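Local coordinates for spindle pole body-associated protein VIK1 (Saccharomyces cerevisiae, PDB 2O0A) that partners the minus end-directed kinesin Kar3, recruits it to microtubules, helps target or keep it at the spindle pole body, and has a motor-like domain without a nucleotide-binding site, at residues Lys124-Leu135 / Gly197-Arg208. Sequence-based numbering, arbitrary orientation.
Sequences KQYVITLQFVFL and GMGIIKVQFFPR
Phe-132 swings its ring away from its own backbone N (chi1 -179°) and lays it against Ile-201, whose CG1 branch stands beside its own backbone N (chi1 -80°) and carries CD1 over the middle of that ring, 3.9 Å from the centroid of Phe-132. One carbon back along the same branch, Ile-201 CG1 presses on Phe-132 CD1 at 3.3 Å. The same face of the sheet continues through Leu-130 and Val-203 to Ile-128, where CG2 meets Val-203 CG1 at 3.5 Å; helix 105-116 covers this face, with Ile-112 on Leu-130 and Arg-108 on both Phe-132 and Ile-201. Were Phe-132 cut back to an alanine, Ile-201 CD1 would probably lose the ring face it sits on and a gap would open beside Arg-108.

Just after helix 121-125, Tyr-126 takes the edge of the Phe-205 ring on its face, a T-shaped pair with planes at 75°, while Phe-205 CB also rests over the Tyr-126 ring. Arg-208 closes this end: its backbone N donates to Gln-125 O, the methyl Val-127 CG2 sits over one face of its guanidinium, and its NE is hydrogen-bonded to Gln-123 O.

On the other face the middle is polar. Thr-129 OG1 lies 3.0 Å from Gln-204 OE1 and shares a water with Lys-202 O. A second water joins Gln-131 OE1 to Lys-202 NZ, and the backbone oxygens of Leu-167 and Ser-169 take Gln-131 NE2 while Lys-202 NZ is hydrogen-bonded to Ile-165 O. Farther along, Leu-135 CD2 touches Ile-200 CD1 at 3.7 Å.

Paired backbone bonds, such as Val-133 N to Ile-200 O at 2.9 Å, alternate with non-hydrogen-bonded pairs, making two long, twisted antiparallel neighbours in the central mixed sheet of the kinesin motor fold, which Vik1 keeps without a nucleotide site.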
loop_
_atom_site.group_PDB
_atom_site.type_symbol
_atom_site.label_atom_id
_atom_site.label_comp_id
_atom_site.label_asym_id
_atom_site.label_seq_id
_atom_site.Cartn_x
_atom_site.Cartn_y
_atom_site.Cartn_z
ATOM N N LYS A 124 17.605 -0.194 -13.041
ATOM C CA LYS A 124 18.681 -0.940 -13.719
ATOM C C LYS A 124 18.183 -2.197 -14.395
ATOM O O LYS A 124 18.690 -2.582 -15.454
ATOM C CB LYS A 124 19.810 -1.285 -12.752
ATOM C CG LYS A 124 20.483 -0.053 -12.209
ATOM C CD LYS A 124 21.660 -0.403 -11.317
ATOM C CE LYS A 124 22.041 0.764 -10.416
ATOM N NZ LYS A 124 22.297 2.025 -11.167
ATOM N N GLN A 125 17.171 -2.808 -13.789
ATOM C CA GLN A 125 16.666 -4.106 -14.192
ATOM C C GLN A 125 15.411 -4.040 -15.067
ATOM O O GLN A 125 15.114 -5.005 -15.775
ATOM C CB GLN A 125 16.356 -4.943 -12.957
ATOM C CG GLN A 125 17.505 -5.140 -11.973
ATOM C CD GLN A 125 17.006 -5.763 -10.685
ATOM O OE1 GLN A 125 16.461 -5.080 -9.816
ATOM N NE2 GLN A 125 17.156 -7.070 -10.571
ATOM N N TYR A 126 14.681 -2.932 -14.991
ATOM C CA TYR A 126 13.355 -2.833 -15.624
ATOM C C TYR A 126 13.130 -1.494 -16.280
ATOM O O TYR A 126 13.655 -0.467 -15.821
ATOM C CB TYR A 126 12.236 -2.989 -14.576
ATOM C CG TYR A 126 12.297 -4.264 -13.787
ATOM C CD1 TYR A 126 11.719 -5.437 -14.271
ATOM C CD2 TYR A 126 12.924 -4.293 -12.532
ATOM C CE1 TYR A 126 11.783 -6.622 -13.541
ATOM C CE2 TYR A 126 12.967 -5.448 -11.790
ATOM C CZ TYR A 126 12.417 -6.617 -12.298
ATOM O OH TYR A 126 12.482 -7.775 -11.551
ATOM N N VAL A 127 12.301 -1.501 -17.330
ATOM C CA VAL A 127 11.653 -0.260 -17.755
ATOM C C VAL A 127 10.323 -0.184 -16.998
ATOM O O VAL A 127 9.581 -1.164 -16.912
ATOM C CB VAL A 127 11.412 -0.200 -19.273
ATOM C CG1 VAL A 127 10.602 1.043 -19.650
ATOM C CG2 VAL A 127 12.752 -0.151 -20.003
ATOM N N ILE A 128 10.074 0.975 -16.411
ATOM C CA ILE A 128 8.979 1.149 -15.447
ATOM C C ILE A 128 7.926 2.098 -16.004
ATOM O O ILE A 128 8.257 3.202 -16.460
ATOM C CB ILE A 128 9.525 1.688 -14.087
ATOM C CG1 ILE A 128 10.555 0.707 -13.528
ATOM C CG2 ILE A 128 8.386 1.911 -13.088
ATOM C CD1 ILE A 128 11.281 1.183 -12.290
ATOM N N THR A 129 6.664 1.666 -15.987
ATOM C CA THR A 129 5.561 2.534 -16.407
ATOM C C THR A 129 4.620 2.834 -15.253
ATOM O O THR A 129 4.596 2.110 -14.262
ATOM C CB THR A 129 4.713 1.887 -17.520
ATOM O OG1 THR A 129 3.940 0.821 -16.968
ATOM C CG2 THR A 129 5.610 1.332 -18.606
ATOM N N LEU A 130 3.845 3.897 -15.405
ATOM C CA LEU A 130 2.881 4.281 -14.383
ATOM C C LEU A 130 1.598 4.829 -14.987
ATOM O O LEU A 130 1.636 5.581 -15.956
ATOM C CB LEU A 130 3.520 5.298 -13.415
ATOM C CG LEU A 130 2.741 5.684 -12.146
ATOM C CD1 LEU A 130 3.669 5.963 -10.949
ATOM C CD2 LEU A 130 1.821 6.882 -12.408
ATOM N N GLN A 131 0.487 4.416 -14.393
ATOM C CA GLN A 131 -0.827 5.034 -14.612
ATOM C C GLN A 131 -1.402 5.384 -13.256
ATOM O O GLN A 131 -1.065 4.746 -12.264
ATOM C CB GLN A 131 -1.774 4.061 -15.314
ATOM C CG GLN A 131 -1.288 3.663 -16.704
ATOM C CD GLN A 131 -2.087 2.540 -17.269
ATOM O OE1 GLN A 131 -1.910 1.385 -16.883
ATOM N NE2 GLN A 131 -2.977 2.857 -18.192
ATOM N N PHE A 132 -2.272 6.383 -13.218
ATOM C CA PHE A 132 -2.824 6.860 -11.945
ATOM C C PHE A 132 -4.221 7.375 -12.224
ATOM O O PHE A 132 -4.390 8.339 -12.960
ATOM C CB PHE A 132 -1.888 7.959 -11.398
ATOM C CG PHE A 132 -2.292 8.562 -10.076
ATOM C CD1 PHE A 132 -3.213 7.963 -9.226
ATOM C CD2 PHE A 132 -1.679 9.741 -9.670
ATOM C CE1 PHE A 132 -3.558 8.555 -7.997
ATOM C CE2 PHE A 132 -2.001 10.329 -8.440
ATOM C CZ PHE A 132 -2.937 9.752 -7.620
ATOM N N VAL A 133 -5.211 6.694 -11.653
ATOM C CA VAL A 133 -6.602 7.115 -11.790
ATOM C C VAL A 133 -7.249 7.280 -10.421
ATOM O O VAL A 133 -6.738 6.783 -9.424
ATOM C CB VAL A 133 -7.439 6.114 -12.620
ATOM C CG1 VAL A 133 -6.843 5.921 -14.010
ATOM C CG2 VAL A 133 -7.561 4.784 -11.897
ATOM N N PHE A 134 -8.378 7.987 -10.390
ATOM C CA PHE A 134 -9.167 8.110 -9.169
ATOM C C PHE A 134 -10.612 7.723 -9.445
ATOM O O PHE A 134 -11.208 8.209 -10.405
ATOM C CB PHE A 134 -9.091 9.530 -8.608
ATOM C CG PHE A 134 -9.753 9.689 -7.274
ATOM C CD1 PHE A 134 -9.139 9.206 -6.125
ATOM C CD2 PHE A 134 -10.989 10.314 -7.166
ATOM C CE1 PHE A 134 -9.735 9.341 -4.886
ATOM C CE2 PHE A 134 -11.602 10.458 -5.923
ATOM C CZ PHE A 134 -10.970 9.968 -4.782
ATOM N N LEU A 135 -11.149 6.834 -8.614
ATOM C CA LEU A 135 -12.537 6.383 -8.714
ATOM C C LEU A 135 -13.342 6.976 -7.569
ATOM O O LEU A 135 -12.984 6.820 -6.410
ATOM C CB LEU A 135 -12.605 4.851 -8.670
ATOM C CG LEU A 135 -12.520 3.977 -9.934
ATOM C CD1 LEU A 135 -11.685 4.587 -11.075
ATOM C CD2 LEU A 135 -12.046 2.567 -9.592
ATOM N N GLY A 197 -13.695 7.974 -2.459
ATOM C CA GLY A 197 -13.328 7.106 -3.557
ATOM C C GLY A 197 -12.032 6.361 -3.307
ATOM O O GLY A 197 -11.696 6.028 -2.178
ATOM N N MET A 198 -11.290 6.130 -4.377
ATOM C CA MET A 198 -10.102 5.307 -4.293
ATOM C C MET A 198 -9.125 5.692 -5.388
ATOM O O MET A 198 -9.484 5.751 -6.566
ATOM C CB MET A 198 -10.500 3.846 -4.438
ATOM C CG MET A 198 -9.350 2.844 -4.301
ATOM S SD MET A 198 -9.933 1.134 -4.297
ATOM C CE MET A 198 -10.332 0.933 -6.013
ATOM N N GLY A 199 -7.882 5.954 -5.002
ATOM C CA GLY A 199 -6.835 6.113 -5.997
ATOM C C GLY A 199 -6.246 4.767 -6.392
ATOM O O GLY A 199 -6.098 3.871 -5.555
ATOM N N ILE A 200 -5.926 4.618 -7.673
ATOM C CA ILE A 200 -5.244 3.427 -8.165
ATOM C C ILE A 200 -4.030 3.850 -8.971
ATOM O O ILE A 200 -4.149 4.547 -9.979
ATOM C CB ILE A 200 -6.121 2.561 -9.094
ATOM C CG1 ILE A 200 -7.431 2.174 -8.406
ATOM C CG2 ILE A 200 -5.337 1.334 -9.564
ATOM C CD1 ILE A 200 -8.480 1.618 -9.375
ATOM N N ILE A 201 -2.857 3.423 -8.518
ATOM C CA ILE A 201 -1.648 3.582 -9.303
ATOM C C ILE A 201 -1.224 2.202 -9.764
ATOM O O ILE A 201 -1.102 1.311 -8.961
ATOM C CB ILE A 201 -0.547 4.298 -8.487
ATOM C CG1 ILE A 201 -0.828 5.798 -8.518
ATOM C CG2 ILE A 201 0.865 4.004 -9.060
ATOM C CD1 ILE A 201 0.060 6.640 -7.642
ATOM N N LYS A 202 -1.071 2.033 -11.071
ATOM C CA LYS A 202 -0.601 0.766 -11.613
ATOM C C LYS A 202 0.780 0.993 -12.199
ATOM O O LYS A 202 0.978 1.896 -13.026
ATOM C CB LYS A 202 -1.562 0.242 -12.692
ATOM C CG LYS A 202 -1.053 -1.041 -13.342
ATOM C CD LYS A 202 -2.011 -1.511 -14.404
ATOM C CE LYS A 202 -1.519 -2.859 -14.941
ATOM N NZ LYS A 202 -2.267 -3.281 -16.178
ATOM N N VAL A 203 1.744 0.202 -11.734
ATOM C CA VAL A 203 3.120 0.289 -12.203
ATOM C C VAL A 203 3.431 -1.037 -12.888
ATOM O O VAL A 203 3.141 -2.113 -12.341
ATOM C CB VAL A 203 4.099 0.539 -11.022
ATOM C CG1 VAL A 203 5.554 0.487 -11.491
ATOM C CG2 VAL A 203 3.799 1.878 -10.343
ATOM N N GLN A 204 4.002 -0.983 -14.090
ATOM C CA GLN A 204 4.454 -2.206 -14.758
ATOM C C GLN A 204 5.979 -2.212 -14.760
ATOM O O GLN A 204 6.603 -1.190 -15.040
ATOM C CB GLN A 204 3.966 -2.250 -16.196
ATOM C CG GLN A 204 2.465 -2.239 -16.353
ATOM C CD GLN A 204 2.070 -2.206 -17.827
ATOM O OE1 GLN A 204 2.341 -1.236 -18.547
ATOM N NE2 GLN A 204 1.464 -3.278 -18.280
ATOM N N PHE A 205 6.553 -3.365 -14.454
ATOM C CA PHE A 205 7.999 -3.554 -14.492
ATOM C C PHE A 205 8.329 -4.490 -15.661
ATOM O O PHE A 205 8.047 -5.676 -15.574
ATOM C CB PHE A 205 8.490 -4.191 -13.181
ATOM C CG PHE A 205 8.316 -3.305 -11.962
ATOM C CD1 PHE A 205 9.334 -2.426 -11.563
ATOM C CD2 PHE A 205 7.143 -3.366 -11.217
ATOM C CE1 PHE A 205 9.172 -1.583 -10.432
ATOM C CE2 PHE A 205 6.979 -2.554 -10.072
ATOM C CZ PHE A 205 7.989 -1.655 -9.692
ATOM N N PHE A 206 8.905 -3.948 -16.736
ATOM C CA PHE A 206 9.260 -4.741 -17.916
ATOM C C PHE A 206 10.738 -5.090 -17.842
ATOM O O PHE A 206 11.580 -4.190 -17.885
ATOM C CB PHE A 206 9.012 -3.940 -19.191
ATOM C CG PHE A 206 7.573 -3.743 -19.510
ATOM C CD1 PHE A 206 6.879 -4.705 -20.237
ATOM C CD2 PHE A 206 6.901 -2.608 -19.077
ATOM C CE1 PHE A 206 5.529 -4.532 -20.553
ATOM C CE2 PHE A 206 5.544 -2.437 -19.389
ATOM C CZ PHE A 206 4.869 -3.404 -20.121
ATOM N N PRO A 207 11.070 -6.385 -17.736
ATOM C CA PRO A 207 12.489 -6.719 -17.600
ATOM C C PRO A 207 13.292 -6.339 -18.834
ATOM O O PRO A 207 12.861 -6.586 -19.977
ATOM C CB PRO A 207 12.478 -8.242 -17.422
ATOM C CG PRO A 207 11.211 -8.688 -18.030
ATOM C CD PRO A 207 10.224 -7.594 -17.707
ATOM N N ARG A 208 14.451 -5.734 -18.595
ATOM C CA ARG A 208 15.352 -5.344 -19.676
ATOM C C ARG A 208 15.981 -6.567 -20.326
ATOM O O ARG A 208 16.158 -7.605 -19.679
ATOM C CB ARG A 208 16.429 -4.391 -19.149
ATOM C CG ARG A 208 15.863 -3.058 -18.679
ATOM C CD ARG A 208 16.942 -2.088 -18.226
ATOM N NE ARG A 208 16.365 -0.883 -17.628
ATOM C CZ ARG A 208 16.018 0.219 -18.291
ATOM N NH1 ARG A 208 16.206 0.306 -19.609
ATOM N NH2 ARG A 208 15.491 1.252 -17.632
HETATM O O HOH W 1 1.370 1.210 -15.794
HETATM O O HOH W 2 -3.154 -0.933 -17.757
#